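Local atomic coordinates of chitinase (Thermococcus chitonophagus, PDB entry 5XSW), a protein that probably binds chitin and acts as an endochitinase, hydrolysing the glycosidic bonds within the polysaccharide chain. Residues Asn37-Thr42 against Gly63-Ile68. Sequence-based numbering, arbitrary orientation.
Sequences NITFET and GNLVTI
I38 and F40 pair with I68 and V66 as the hydrogen-bonded rungs of an antiparallel ladder, a worked example of how such pairing satisfies alternate residues of each strand. I38 N gives to I68 O, and I68 N returns a nearly straight bond to I38 O (2.7 Å, 173°). F40 and V66 repeat the pattern, and T42 N closes the row on N64 O. Three of these carbonyl oxygens also receive a CA-H group: T39 CA stands 3.2 Å from V66 O, while T67 CA and E41 CA approach I38 O and N64 O.

On the buried face, F40 CG lies between its own backbone N and carbonyl carbon (chi1 66°), and the ring lies over V66. V66 CB makes a CH-pi contact 3.8 Å from the ring centroid, while I68 CD1 meets the ring edge, 3.8 Å from CE2. An alanine at F40 would probably open a gap over V66 and deprive I68 CD1 of its aromatic neighbour. On the other face T39 CG2 touches T67 OG1, whereas T39 OG1 is hydrogen-bonded to H103 NE2. Past the strand's end, T42 OG1 bonds to P95 O and G44 N, and its CG2 lies against V66 CG2.

In this all-beta N-terminal domain, strand 98-104 bonds the backbones of N37, T39 and E41, the T67 backbone bonds that of N60, and the F40-V66-I68 face packs on I86 (strand 80-89) and I49 (strand 45-51), as in a beta-sandwich.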
# COMPACT_ATOMS: atom_id res chain seq x y z
N ASN A 37 24.15 -6.18 2.11
CA ASN A 37 25.55 -5.99 1.77
C ASN A 37 26.21 -7.37 1.67
O ASN A 37 25.55 -8.40 1.87
CB ASN A 37 26.27 -5.06 2.77
CG ASN A 37 26.08 -5.46 4.20
OD1 ASN A 37 26.23 -6.63 4.55
ND2 ASN A 37 25.78 -4.47 5.06
N ILE A 38 27.46 -7.38 1.23
CA ILE A 38 28.26 -8.62 1.14
C ILE A 38 29.51 -8.29 2.00
O ILE A 38 30.11 -7.24 1.82
CB ILE A 38 28.71 -8.98 -0.28
CG1 ILE A 38 27.54 -9.08 -1.26
CG2 ILE A 38 29.48 -10.34 -0.32
CD1 ILE A 38 27.30 -7.78 -2.00
N THR A 39 29.88 -9.16 2.93
CA THR A 39 31.13 -8.90 3.66
C THR A 39 32.19 -9.93 3.26
O THR A 39 31.89 -11.06 2.85
CB THR A 39 30.96 -8.95 5.18
OG1 THR A 39 30.29 -10.17 5.57
CG2 THR A 39 30.18 -7.74 5.72
N PHE A 40 33.45 -9.55 3.41
CA PHE A 40 34.48 -10.58 3.36
C PHE A 40 35.66 -10.08 4.21
O PHE A 40 35.67 -8.93 4.65
CB PHE A 40 34.90 -10.90 1.92
CG PHE A 40 35.61 -9.73 1.22
CD1 PHE A 40 37.00 -9.56 1.31
CD2 PHE A 40 34.88 -8.82 0.45
CE1 PHE A 40 37.66 -8.49 0.64
CE2 PHE A 40 35.50 -7.75 -0.21
CZ PHE A 40 36.92 -7.58 -0.12
N GLU A 41 36.64 -10.95 4.42
CA GLU A 41 37.78 -10.59 5.24
C GLU A 41 39.06 -10.66 4.42
O GLU A 41 39.18 -11.49 3.53
CB GLU A 41 37.85 -11.49 6.48
CG GLU A 41 36.76 -11.15 7.49
CD GLU A 41 36.54 -12.24 8.56
OE1 GLU A 41 36.09 -11.88 9.66
OE2 GLU A 41 36.79 -13.43 8.31
N THR A 42 39.96 -9.72 4.69
CA THR A 42 41.33 -9.77 4.18
C THR A 42 42.24 -8.95 5.12
O THR A 42 41.78 -7.99 5.76
CB THR A 42 41.41 -9.23 2.75
OG1 THR A 42 42.78 -9.16 2.34
CG2 THR A 42 40.77 -7.81 2.67
N GLY A 63 39.07 -2.73 9.86
CA GLY A 63 40.04 -3.76 10.21
C GLY A 63 40.16 -4.78 9.09
O GLY A 63 40.44 -4.42 7.96
N ASN A 64 39.93 -6.05 9.41
CA ASN A 64 40.03 -7.10 8.40
C ASN A 64 38.70 -7.30 7.62
O ASN A 64 38.64 -8.09 6.69
CB ASN A 64 40.46 -8.40 9.07
CG ASN A 64 41.89 -8.30 9.71
OD1 ASN A 64 42.74 -7.50 9.28
ND2 ASN A 64 42.13 -9.10 10.74
N LEU A 65 37.66 -6.56 8.02
CA LEU A 65 36.28 -6.73 7.50
C LEU A 65 35.94 -5.71 6.42
O LEU A 65 35.94 -4.51 6.70
CB LEU A 65 35.26 -6.60 8.61
CG LEU A 65 33.82 -6.95 8.17
CD1 LEU A 65 33.79 -8.40 7.72
CD2 LEU A 65 32.86 -6.71 9.33
N VAL A 66 35.68 -6.19 5.20
CA VAL A 66 35.30 -5.31 4.09
C VAL A 66 33.77 -5.49 3.84
O VAL A 66 33.30 -6.61 3.80
CB VAL A 66 36.08 -5.63 2.80
CG1 VAL A 66 35.67 -4.68 1.64
CG2 VAL A 66 37.63 -5.49 3.03
N THR A 67 33.03 -4.40 3.70
CA THR A 67 31.57 -4.48 3.46
C THR A 67 31.23 -3.83 2.12
O THR A 67 31.51 -2.64 1.94
CB THR A 67 30.81 -3.77 4.56
OG1 THR A 67 31.22 -4.32 5.82
CG2 THR A 67 29.22 -3.95 4.34
N ILE A 68 30.70 -4.63 1.19
CA ILE A 68 30.33 -4.13 -0.12
C ILE A 68 28.83 -3.81 -0.11
O ILE A 68 28.02 -4.68 0.22
CB ILE A 68 30.59 -5.14 -1.21
CG1 ILE A 68 32.11 -5.45 -1.31
CG2 ILE A 68 30.06 -4.59 -2.56
CD1 ILE A 68 32.34 -6.72 -2.15